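Local structure of proteophosphoglycan (Silicibacter pomeroyi DSS-3, 2RE3) at residues Phe114-Gly119 against Val145-Gly150; Ser69-Glu74 against Ala94-Val99; Ala17-Ile22 against Pro61-Leu66; Lys109-Phe114 against Ser121-Glu126. The protein is of unknown function but is possibly involved in signal transduction, and has a fold with repeated structural motifs. All coordinates share one frame; numbering follows the deposited sequence.

The chain builds two six-stranded mixed sheets with the same strand order, consistent with a repeated motif. Contact 3, a packing of helices apart from both sheets, opens first along the chain and sets helix 15-21 on helix 61-68; contact 2 follows, joining strand 71-74 of the first sheet to the start of strand 96-104 in the second. Contacts 1 and 4 come last, lie within the second sheet, share strand 111-116 and Phe114, and alternate along the sequence. Centres of contacts 1 and 2 are about 7 Å apart, those of 3 and 4 about 29 Å. Contact 2 thus joins the two sheets, with contacts 3 and 4 farther out along the molecule.

Contact 1: residues Phe114-Gly119 against Val145-Gly150; sequences FTTHVG and VHVRAG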
loop_
_atom_site.group_PDB
_atom_site.type_symbol
_atom_site.label_atom_id
_atom_site.label_comp_id
_atom_site.label_asym_id
_atom_site.label_seq_id
_atom_site.Cartn_x
_atom_site.Cartn_y
_atom_site.Cartn_z
ATOM N N PHE A 114 1.231 7.038 8.580
ATOM C CA PHE A 114 0.083 6.644 7.781
ATOM C C PHE A 114 -0.530 5.364 8.331
ATOM O O PHE A 114 0.183 4.507 8.855
ATOM C CB PHE A 114 0.523 6.376 6.365
ATOM C CG PHE A 114 0.909 7.597 5.605
ATOM C CD1 PHE A 114 2.187 8.083 5.665
ATOM C CD2 PHE A 114 -0.011 8.243 4.801
ATOM C CE1 PHE A 114 2.538 9.192 4.956
ATOM C CE2 PHE A 114 0.350 9.349 4.078
ATOM C CZ PHE A 114 1.625 9.827 4.163
ATOM N N THR A 115 -1.842 5.258 8.207
ATOM C CA THR A 115 -2.581 4.049 8.478
ATOM C C THR A 115 -3.268 3.639 7.178
ATOM O O THR A 115 -3.826 4.516 6.474
ATOM C CB THR A 115 -3.621 4.295 9.578
ATOM O OG1 THR A 115 -2.922 4.674 10.772
ATOM C CG2 THR A 115 -4.479 3.044 9.850
ATOM N N THR A 116 -3.174 2.333 6.859
ATOM C CA THR A 116 -3.766 1.724 5.662
ATOM C C THR A 116 -5.156 1.174 5.951
ATOM O O THR A 116 -5.581 1.082 7.115
ATOM C CB THR A 116 -2.897 0.542 5.135
ATOM O OG1 THR A 116 -2.930 -0.532 6.090
ATOM C CG2 THR A 116 -1.413 0.993 4.875
ATOM N N HIS A 117 -5.867 0.771 4.902
ATOM C CA HIS A 117 -7.259 0.301 5.064
ATOM C C HIS A 117 -7.363 -1.061 5.757
ATOM O O HIS A 117 -8.441 -1.513 6.069
ATOM C CB HIS A 117 -8.010 0.323 3.717
ATOM C CG HIS A 117 -7.658 -0.797 2.777
ATOM N ND1 HIS A 117 -6.382 -0.991 2.270
ATOM C CD2 HIS A 117 -8.439 -1.763 2.220
ATOM C CE1 HIS A 117 -6.402 -2.024 1.442
ATOM N NE2 HIS A 117 -7.631 -2.524 1.411
ATOM N N VAL A 118 -6.243 -1.724 5.987
ATOM C CA VAL A 118 -6.260 -2.994 6.687
ATOM C C VAL A 118 -5.617 -2.826 8.072
ATOM O O VAL A 118 -5.316 -3.794 8.758
ATOM C CB VAL A 118 -5.566 -4.065 5.862
ATOM C CG1 VAL A 118 -6.300 -4.233 4.512
ATOM C CG2 VAL A 118 -4.066 -3.710 5.636
ATOM N N GLY A 119 -5.422 -1.587 8.490
ATOM C CA GLY A 119 -5.008 -1.330 9.842
ATOM C C GLY A 119 -3.515 -1.201 10.075
ATOM O O GLY A 119 -3.111 -0.939 11.207
ATOM N N VAL A 145 2.926 5.582 -0.473
ATOM C CA VAL A 145 3.888 5.411 0.625
ATOM C C VAL A 145 4.169 3.921 0.856
ATOM O O VAL A 145 3.280 3.075 0.777
ATOM C CB VAL A 145 3.425 6.080 1.933
ATOM C CG1 VAL A 145 2.086 5.536 2.424
ATOM C CG2 VAL A 145 4.460 5.882 3.017
ATOM N N HIS A 146 5.432 3.606 1.087
ATOM C CA HIS A 146 5.853 2.237 1.335
ATOM C C HIS A 146 5.398 1.816 2.725
ATOM O O HIS A 146 5.516 2.585 3.695
ATOM C CB HIS A 146 7.375 2.164 1.222
ATOM C CG HIS A 146 7.975 0.815 1.486
ATOM N ND1 HIS A 146 8.459 0.459 2.721
ATOM C CD2 HIS A 146 8.254 -0.222 0.659
ATOM C CE1 HIS A 146 8.980 -0.758 2.656
ATOM N NE2 HIS A 146 8.872 -1.194 1.417
ATOM N N VAL A 147 4.844 0.618 2.807
ATOM C CA VAL A 147 4.383 0.042 4.076
ATOM C C VAL A 147 5.356 -1.045 4.504
ATOM O O VAL A 147 5.887 -0.990 5.601
ATOM C CB VAL A 147 2.989 -0.589 3.921
ATOM C CG1 VAL A 147 2.514 -1.184 5.261
ATOM C CG2 VAL A 147 2.027 0.433 3.293
ATOM N N ARG A 148 5.587 -2.044 3.645
ATOM C CA ARG A 148 6.582 -3.057 3.965
ATOM C C ARG A 148 6.966 -3.869 2.751
ATOM O O ARG A 148 6.143 -4.119 1.864
ATOM C CB ARG A 148 6.089 -4.016 5.074
ATOM C CG ARG A 148 4.868 -4.869 4.708
ATOM C CD ARG A 148 4.600 -5.991 5.748
ATOM N NE ARG A 148 3.458 -6.798 5.297
ATOM C CZ ARG A 148 2.185 -6.429 5.423
ATOM N NH1 ARG A 148 1.875 -5.302 6.046
ATOM N NH2 ARG A 148 1.205 -7.202 4.952
ATOM N N ALA A 149 8.227 -4.274 2.714
ATOM C CA ALA A 149 8.694 -5.282 1.783
ATOM C C ALA A 149 8.244 -5.030 0.345
ATOM O O ALA A 149 7.943 -5.960 -0.397
ATOM C CB ALA A 149 8.261 -6.654 2.263
ATOM N N GLY A 150 8.215 -3.759 -0.040
ATOM C CA GLY A 150 7.811 -3.339 -1.396
ATOM C C GLY A 150 6.329 -3.183 -1.585
ATOM O O GLY A 150 5.860 -2.844 -2.681
#
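Phe114 and Val145 face each other across the hollow of a curled mixed beta sheet, in which strands 96-104 and 151-155 lie between the two that meet here. Because the sheet bends, side chains with two strands between them can touch although the backbones stay more than 8 Å apart at CA and share no hydrogen bond. The aromatic ring offers a face to the valine: Val145 CG1 sits 4.1 Å from the centroid of the Phe114 ring and 15° off its normal, a CH-pi contact. That methyl gets there by taking the place between the backbone N and carbonyl carbon (chi1 59°), while Val145 CG2 meets the ring near Phe114 CD1 at 4.1 Å. Putting a serine at Phe114 would probably leave Val145 CG1 without its aromatic platform and open a gap beneath it. Two residues further along each strand, Thr116 and Val147 meet methyl to methyl, Thr116 CG2 lying 3.8 Å from Val147 CG2. Ala153, on strand 151-155, touches Thr116, Val145 and Val147 and so floors this part of the hollow. The hydroxyl of Thr116 turns to other work beyond the methyl pair: its OG1 takes a hydrogen bond from the backbone N of Asp120.

Contact 2: residues Ser69-Glu74 against Ala94-Val99; sequences SILKRE and APFVAV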
loop_
_atom_site.group_PDB
_atom_site.type_symbol
_atom_site.label_atom_id
_atom_site.label_comp_id
_atom_site.label_asym_id
_atom_site.label_seq_id
_atom_site.Cartn_x
_atom_site.Cartn_y
_atom_site.Cartn_z
ATOM N N SER A 69 -2.126 -10.133 5.291
ATOM C CA SER A 69 -0.966 -10.492 6.097
ATOM C C SER A 69 0.032 -11.396 5.332
ATOM O O SER A 69 1.201 -11.459 5.711
ATOM C CB SER A 69 -1.372 -11.158 7.417
ATOM O OG SER A 69 -1.805 -12.519 7.272
ATOM N N ILE A 70 -0.420 -12.078 4.277
ATOM C CA ILE A 70 0.489 -12.998 3.566
ATOM C C ILE A 70 0.813 -12.525 2.142
ATOM O O ILE A 70 1.199 -13.314 1.276
ATOM C CB ILE A 70 -0.021 -14.467 3.594
ATOM C CG1 ILE A 70 -1.451 -14.585 3.014
ATOM C CG2 ILE A 70 0.113 -15.005 5.030
ATOM C CD1 ILE A 70 -1.856 -16.008 2.610
ATOM N N LEU A 71 0.638 -11.225 1.915
ATOM C CA LEU A 71 1.010 -10.635 0.655
ATOM C C LEU A 71 2.533 -10.593 0.541
ATOM O O LEU A 71 3.253 -10.258 1.505
ATOM C CB LEU A 71 0.467 -9.228 0.556
ATOM C CG LEU A 71 -0.936 -9.065 -0.001
ATOM C CD1 LEU A 71 -1.423 -7.707 0.352
ATOM C CD2 LEU A 71 -0.892 -9.253 -1.522
ATOM N N LYS A 72 3.013 -10.938 -0.646
ATOM C CA LYS A 72 4.415 -10.911 -0.955
ATOM C C LYS A 72 4.576 -10.349 -2.370
ATOM O O LYS A 72 3.855 -10.722 -3.301
ATOM C CB LYS A 72 4.972 -12.327 -0.883
ATOM C CG LYS A 72 6.479 -12.416 -1.090
ATOM C CD LYS A 72 7.000 -13.865 -1.050
ATOM C CE LYS A 72 8.529 -13.911 -0.778
ATOM N NZ LYS A 72 9.084 -15.315 -0.741
ATOM N N ARG A 73 5.531 -9.454 -2.524
ATOM C CA ARG A 73 5.853 -8.909 -3.815
ATOM C C ARG A 73 7.094 -9.602 -4.353
ATOM O O ARG A 73 8.092 -9.714 -3.647
ATOM C CB ARG A 73 6.144 -7.420 -3.654
ATOM C CG ARG A 73 6.289 -6.699 -4.951
ATOM C CD ARG A 73 6.781 -5.302 -4.763
ATOM N NE ARG A 73 7.216 -4.782 -6.034
ATOM C CZ ARG A 73 7.482 -3.504 -6.276
ATOM N NH1 ARG A 73 7.338 -2.572 -5.350
ATOM N NH2 ARG A 73 7.871 -3.155 -7.488
ATOM N N GLU A 74 7.049 -10.069 -5.593
ATOM C CA GLU A 74 8.262 -10.535 -6.270
ATOM C C GLU A 74 8.332 -9.807 -7.587
ATOM O O GLU A 74 7.352 -9.787 -8.340
ATOM C CB GLU A 74 8.240 -12.039 -6.485
ATOM C CG GLU A 74 8.291 -12.789 -5.167
ATOM C CD GLU A 74 8.080 -14.289 -5.278
ATOM O OE1 GLU A 74 7.870 -14.824 -6.389
ATOM O OE2 GLU A 74 8.118 -14.942 -4.225
ATOM N N ALA A 94 -1.978 -0.323 -6.173
ATOM C CA ALA A 94 -1.167 -0.684 -5.024
ATOM C C ALA A 94 -1.951 -1.714 -4.235
ATOM O O ALA A 94 -3.176 -1.759 -4.323
ATOM C CB ALA A 94 -0.849 0.529 -4.185
ATOM N N PRO A 95 -1.247 -2.587 -3.497
ATOM C CA PRO A 95 -1.936 -3.551 -2.644
ATOM C C PRO A 95 -2.705 -2.913 -1.484
ATOM O O PRO A 95 -3.595 -3.559 -0.891
ATOM C CB PRO A 95 -0.799 -4.432 -2.124
ATOM C CG PRO A 95 0.471 -3.622 -2.309
ATOM C CD PRO A 95 0.222 -2.764 -3.473
ATOM N N PHE A 96 -2.370 -1.663 -1.156
ATOM C CA PHE A 96 -3.037 -0.975 -0.037
ATOM C C PHE A 96 -3.469 0.438 -0.372
ATOM O O PHE A 96 -2.953 1.055 -1.299
ATOM C CB PHE A 96 -2.120 -0.916 1.165
ATOM C CG PHE A 96 -1.642 -2.259 1.649
ATOM C CD1 PHE A 96 -2.523 -3.167 2.196
ATOM C CD2 PHE A 96 -0.296 -2.571 1.622
ATOM C CE1 PHE A 96 -2.080 -4.371 2.674
ATOM C CE2 PHE A 96 0.164 -3.785 2.102
ATOM C CZ PHE A 96 -0.740 -4.691 2.629
ATOM N N VAL A 97 -4.439 0.928 0.375
ATOM C CA VAL A 97 -4.800 2.312 0.349
ATOM C C VAL A 97 -4.511 2.893 1.731
ATOM O O VAL A 97 -4.934 2.327 2.724
ATOM C CB VAL A 97 -6.289 2.510 0.019
ATOM C CG1 VAL A 97 -6.719 3.926 0.373
ATOM C CG2 VAL A 97 -6.564 2.198 -1.474
ATOM N N ALA A 98 -3.790 4.013 1.773
ATOM C CA ALA A 98 -3.586 4.797 2.996
ATOM C C ALA A 98 -4.833 5.637 3.246
ATOM O O ALA A 98 -5.167 6.501 2.429
ATOM C CB ALA A 98 -2.346 5.725 2.865
ATOM N N VAL A 99 -5.509 5.396 4.365
ATOM C CA VAL A 99 -6.759 6.097 4.667
ATOM C C VAL A 99 -6.655 7.140 5.760
ATOM O O VAL A 99 -7.602 7.873 6.006
ATOM C CB VAL A 99 -7.854 5.122 5.083
ATOM C CG1 VAL A 99 -8.184 4.180 3.891
ATOM C CG2 VAL A 99 -7.439 4.368 6.367
#
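Leu71 and Pro95 mark the closest backbone approach, their CA atoms 8.4 Å apart, too far for any hydrogen bond between the main chains. Residues 71-74 form an outermost strand of the first six-stranded sheet, whereas Phe96 begins strand 96-104 of the second, with Pro95 just ahead of it. The two segments therefore belong to different sheets and meet through side chains alone. Leu71 carries the whole contact with one methyl. Its outer chain is extended, CD1 lying anti to CA (chi2 164°), which pushes that methyl out toward the second sheet. There Leu71 CD1 comes 3.8 Å from Phe96 CZ, the far end of a ring reaching back from the opposite direction, and 4.1 Å from Phe96 CE1. The approach to the ring is oblique. The same methyl, Leu71 CD1, also lies 4.2 Å from Pro95 CB, and Pro95 CB in turn rests over one face of the Phe96 ring, offset toward the rim. Leu151 touches both Leu71 and Phe96 and continues the apolar group, while Leu80 backs the leucine within its own sheet. Two residues along, Arg73 adds a polar tie to the turn between strands 144-148 and 151-155, its NH1 hydrogen-bonded to the carbonyl O of Gly150. Across the two segments themselves, however, the contact is wholly apolar: three buried side chains meet with no polar group to be satisfied, so the packing of Leu71, Pro95 and Phe96 probably rests on shape and the exclusion of water.

Contact 3: residues Ala17-Ile22 against Pro61-Leu66; sequences ASARAI and PAMVRL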
loop_
_atom_site.group_PDB
_atom_site.type_symbol
_atom_site.label_atom_id
_atom_site.label_comp_id
_atom_site.label_asym_id
_atom_site.label_seq_id
_atom_site.Cartn_x
_atom_site.Cartn_y
_atom_site.Cartn_z
ATOM N N ALA A 17 -12.258 -21.736 2.677
ATOM C CA ALA A 17 -11.469 -22.845 3.206
ATOM C C ALA A 17 -10.041 -22.358 3.400
ATOM O O ALA A 17 -9.421 -22.632 4.419
ATOM C CB ALA A 17 -11.512 -24.069 2.298
ATOM N N SER A 18 -9.545 -21.588 2.447
ATOM C CA SER A 18 -8.183 -21.106 2.513
ATOM C C SER A 18 -7.986 -20.169 3.672
ATOM O O SER A 18 -6.967 -20.243 4.346
ATOM C CB SER A 18 -7.812 -20.399 1.224
ATOM O OG SER A 18 -7.882 -21.314 0.167
ATOM N N ALA A 19 -8.965 -19.290 3.889
ATOM C CA ALA A 19 -8.951 -18.372 5.030
ATOM C C ALA A 19 -8.954 -19.119 6.399
ATOM O O ALA A 19 -8.377 -18.647 7.378
ATOM C CB ALA A 19 -10.134 -17.397 4.934
ATOM N N ARG A 20 -9.606 -20.273 6.450
ATOM C CA ARG A 20 -9.638 -21.069 7.652
ATOM C C ARG A 20 -8.285 -21.738 7.907
ATOM O O ARG A 20 -7.906 -21.950 9.049
ATOM C CB ARG A 20 -10.777 -22.096 7.586
ATOM C CG ARG A 20 -12.176 -21.486 7.829
ATOM C CD ARG A 20 -13.260 -22.547 8.013
ATOM N NE ARG A 20 -13.490 -23.427 6.851
ATOM C CZ ARG A 20 -14.352 -23.186 5.852
ATOM N NH1 ARG A 20 -15.101 -22.087 5.849
ATOM N NH2 ARG A 20 -14.489 -24.073 4.856
ATOM N N ALA A 21 -7.544 -22.039 6.843
ATOM C CA ALA A 21 -6.187 -22.619 6.971
ATOM C C ALA A 21 -5.141 -21.603 7.466
ATOM O O ALA A 21 -4.147 -21.995 8.060
ATOM C CB ALA A 21 -5.748 -23.220 5.662
ATOM N N ILE A 22 -5.355 -20.314 7.222
ATOM C CA ILE A 22 -4.428 -19.286 7.689
ATOM C C ILE A 22 -4.727 -18.893 9.139
ATOM O O ILE A 22 -5.876 -18.836 9.569
ATOM C CB ILE A 22 -4.519 -17.973 6.862
ATOM C CG1 ILE A 22 -4.477 -18.226 5.364
ATOM C CG2 ILE A 22 -3.363 -17.016 7.209
ATOM C CD1 ILE A 22 -5.001 -17.080 4.584
ATOM N N PRO A 61 -13.884 -7.129 6.259
ATOM C CA PRO A 61 -12.551 -6.607 6.525
ATOM C C PRO A 61 -11.637 -7.583 7.268
ATOM O O PRO A 61 -10.452 -7.613 6.995
ATOM C CB PRO A 61 -12.808 -5.336 7.348
ATOM C CG PRO A 61 -14.265 -5.067 7.283
ATOM C CD PRO A 61 -14.958 -6.291 6.833
ATOM N N ALA A 62 -12.184 -8.412 8.158
ATOM C CA ALA A 62 -11.373 -9.420 8.851
ATOM C C ALA A 62 -10.592 -10.328 7.873
ATOM O O ALA A 62 -9.412 -10.603 8.074
ATOM C CB ALA A 62 -12.246 -10.265 9.849
HETATM N N MSE A 63 -11.253 -10.771 6.815
HETATM C CA MSE A 63 -10.665 -11.720 5.900
HETATM C C MSE A 63 -9.704 -10.989 4.995
HETATM O O MSE A 63 -8.634 -11.515 4.617
HETATM C CB MSE A 63 -11.735 -12.361 5.066
HETATM C CG MSE A 63 -11.195 -13.364 4.062
HETATM SE SE MSE A 63 -12.665 -14.105 3.102
HETATM C CE MSE A 63 -13.655 -14.744 4.667
ATOM N N VAL A 64 -10.074 -9.768 4.636
ATOM C CA VAL A 64 -9.167 -8.978 3.850
ATOM C C VAL A 64 -7.858 -8.743 4.647
ATOM O O VAL A 64 -6.779 -8.724 4.062
ATOM C CB VAL A 64 -9.825 -7.659 3.377
ATOM C CG1 VAL A 64 -8.797 -6.751 2.791
ATOM C CG2 VAL A 64 -10.942 -7.949 2.356
ATOM N N ARG A 65 -7.943 -8.583 5.967
ATOM C CA ARG A 65 -6.739 -8.363 6.794
ATOM C C ARG A 65 -5.885 -9.624 6.853
ATOM O O ARG A 65 -4.661 -9.578 6.775
ATOM C CB ARG A 65 -7.120 -8.002 8.206
ATOM C CG ARG A 65 -7.284 -6.536 8.481
ATOM C CD ARG A 65 -7.603 -6.307 9.965
ATOM N NE ARG A 65 -9.027 -6.099 10.047
ATOM C CZ ARG A 65 -9.877 -6.745 10.829
ATOM N NH1 ARG A 65 -9.497 -7.643 11.730
ATOM N NH2 ARG A 65 -11.143 -6.445 10.724
ATOM N N LEU A 66 -6.576 -10.751 6.940
ATOM C CA LEU A 66 -5.957 -12.055 7.028
ATOM C C LEU A 66 -5.169 -12.362 5.755
ATOM O O LEU A 66 -3.980 -12.682 5.827
ATOM C CB LEU A 66 -7.047 -13.118 7.285
ATOM C CG LEU A 66 -6.623 -14.514 7.731
ATOM C CD1 LEU A 66 -5.967 -14.426 9.114
ATOM C CD2 LEU A 66 -7.831 -15.507 7.763
#
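Helix 15-21, near the start of the chain, and the residue that follows it pack on helix 61-68 through Ala19 and Ile22 on one side and Met63 and Leu66 on the other, residues three apart on each segment. Ala19 and Met63 have CA atoms only 6.9 Å apart, a closeness that the small alanine permits. Ala19 CB lies 4.3 Å from CG of Met63, a selenomethionine whose chain, extended as far as SE, goes on to touch Leu15 and Leu16. Leu66 fills the space between Ala19 and Ile22. With CG anti to the backbone N (chi1 -166°), it reaches across and splits its methyls: Leu66 CD2 comes 4.1 Å from Ala19 CB and 3.2 Å from Ala19 O, near the helix end, and Leu66 CD1 lies 4.1 Å from Ile22 CG2. Ile22, the first residue to leave helical geometry, slides past the leucine in the opposite direction. A glycine at Leu66 would probably cost both Ala19 CB and Ile22 CG2 their shared partner and leave a gap between the segments. Phe67, the next residue, also touches Ala19 and Ile22. The whole is an apolar helix-helix seam, in which a small alanine lets helix 61-68 come close to the end of helix 15-21.

Contact 4: residues Lys109-Phe114 against Ser121-Glu126; sequences KQVLTF and SAVAGE
Phe114 meets the neighbouring strand with its edge as well as its backbone. Starting from the root of the side chain, Phe114 CB stands 3.7 Å from the carbonyl O of Ala122. Farther along, CD1 is near both that oxygen and the methyl of Ala124, which lie near the ring plane, and Phe114 CE1 reaches to 3.8 Å from Ala124 CB. Across the ring from CD1, Phe114 CD2 packs on Ala98 CB of strand 96-104. The frame for this is a beta hairpin, strand 111-116 turning back into strand 121-123, the latter an outermost strand of its sheet. Phe114 and Ala122 make its antiparallel hydrogen-bonded pair: Phe114 N gives to Ala122 O at 2.9 Å, the donor standing 35° out of the carbonyl plane, and Ala122 N returns a bond of 2.8 Å to Phe114 O. A third bond, from Ala124 N to Leu112 O at 2.7 Å, is nearly in line with the carbonyl. Thr113 and Val123, the adjacent non-hydrogen-bonded pair, occupy the other face of the sheet. Val123 divides its branches there: Val123 CG1, anti to the backbone N (chi1 168°), touches Val111 CG1 at 3.8 Å, while Val123 CG2 lies 3.6 Å from Thr113 OG1.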
loop_
_atom_site.group_PDB
_atom_site.type_symbol
_atom_site.label_atom_id
_atom_site.label_comp_id
_atom_site.label_asym_id
_atom_site.label_seq_id
_atom_site.Cartn_x
_atom_site.Cartn_y
_atom_site.Cartn_z
ATOM N N LYS A 109 11.334 19.053 10.782
ATOM C CA LYS A 109 11.470 17.963 11.743
ATOM C C LYS A 109 10.205 17.078 11.791
ATOM O O LYS A 109 10.151 16.118 12.567
ATOM C CB LYS A 109 11.827 18.536 13.140
ATOM C CG LYS A 109 13.261 19.138 13.244
ATOM C CD LYS A 109 13.402 20.191 14.357
ATOM N N GLN A 110 9.209 17.357 10.942
ATOM C CA GLN A 110 7.881 16.691 11.063
ATOM C C GLN A 110 7.937 15.204 10.696
ATOM O O GLN A 110 8.766 14.794 9.912
ATOM C CB GLN A 110 6.791 17.428 10.262
ATOM C CG GLN A 110 6.368 16.787 8.965
ATOM C CD GLN A 110 5.462 17.666 8.067
ATOM O OE1 GLN A 110 4.621 18.449 8.541
ATOM N NE2 GLN A 110 5.626 17.507 6.758
ATOM N N VAL A 111 7.069 14.409 11.309
ATOM C CA VAL A 111 6.959 12.979 11.027
ATOM C C VAL A 111 5.508 12.628 10.642
ATOM O O VAL A 111 4.537 12.996 11.322
ATOM C CB VAL A 111 7.404 12.114 12.247
ATOM C CG1 VAL A 111 7.356 10.621 11.893
ATOM C CG2 VAL A 111 8.801 12.512 12.704
ATOM N N LEU A 112 5.373 11.926 9.537
ATOM C CA LEU A 112 4.061 11.549 9.010
ATOM C C LEU A 112 3.855 10.049 9.207
ATOM O O LEU A 112 4.594 9.242 8.645
ATOM C CB LEU A 112 3.939 11.907 7.516
ATOM C CG LEU A 112 4.153 13.360 7.078
ATOM C CD1 LEU A 112 4.090 13.504 5.531
ATOM C CD2 LEU A 112 3.128 14.241 7.715
ATOM N N THR A 113 2.865 9.686 10.024
ATOM C CA THR A 113 2.484 8.288 10.219
ATOM C C THR A 113 1.156 7.979 9.512
ATOM O O THR A 113 0.105 8.577 9.789
ATOM C CB THR A 113 2.435 7.921 11.688
ATOM O OG1 THR A 113 3.743 8.076 12.227
ATOM C CG2 THR A 113 1.995 6.461 11.871
ATOM N N PHE A 114 1.231 7.038 8.580
ATOM C CA PHE A 114 0.083 6.644 7.781
ATOM C C PHE A 114 -0.530 5.364 8.331
ATOM O O PHE A 114 0.183 4.507 8.855
ATOM C CB PHE A 114 0.523 6.376 6.365
ATOM C CG PHE A 114 0.909 7.597 5.605
ATOM C CD1 PHE A 114 2.187 8.083 5.665
ATOM C CD2 PHE A 114 -0.011 8.243 4.801
ATOM C CE1 PHE A 114 2.538 9.192 4.956
ATOM C CE2 PHE A 114 0.350 9.349 4.078
ATOM C CZ PHE A 114 1.625 9.827 4.163
ATOM N N SER A 121 0.302 0.405 10.023
ATOM C CA SER A 121 0.848 1.710 10.281
ATOM C C SER A 121 2.187 1.813 9.536
ATOM O O SER A 121 2.987 0.885 9.608
ATOM C CB SER A 121 1.071 1.808 11.786
ATOM O OG SER A 121 1.667 3.029 12.125
ATOM N N ALA A 122 2.456 2.923 8.848
ATOM C CA ALA A 122 3.785 3.131 8.237
ATOM C C ALA A 122 4.286 4.514 8.506
ATOM O O ALA A 122 3.641 5.463 8.096
ATOM C CB ALA A 122 3.720 2.931 6.758
ATOM N N VAL A 123 5.428 4.632 9.180
ATOM C CA VAL A 123 6.031 5.919 9.458
ATOM C C VAL A 123 6.795 6.350 8.218
ATOM O O VAL A 123 7.769 5.675 7.819
ATOM C CB VAL A 123 7.013 5.801 10.621
ATOM C CG1 VAL A 123 7.880 7.064 10.734
ATOM C CG2 VAL A 123 6.265 5.470 11.933
ATOM N N ALA A 124 6.373 7.444 7.587
ATOM C CA ALA A 124 7.062 7.900 6.368
ATOM C C ALA A 124 8.487 8.380 6.666
ATOM O O ALA A 124 8.752 9.068 7.647
ATOM C CB ALA A 124 6.262 8.986 5.621
ATOM N N GLY A 125 9.407 8.001 5.809
ATOM C CA GLY A 125 10.816 8.337 6.001
ATOM C C GLY A 125 11.634 7.546 5.009
ATOM O O GLY A 125 11.094 6.907 4.116
ATOM N N GLU A 126 12.938 7.548 5.172
ATOM C CA GLU A 126 13.780 6.841 4.231
ATOM C C GLU A 126 13.435 5.361 4.107
ATOM O O GLU A 126 13.412 4.844 3.008
ATOM C CB GLU A 126 15.233 7.020 4.587
ATOM C CG GLU A 126 16.148 6.667 3.456
ATOM C CD GLU A 126 17.571 6.915 3.849
ATOM O OE1 GLU A 126 17.992 8.085 3.737
ATOM O OE2 GLU A 126 18.233 5.948 4.316
#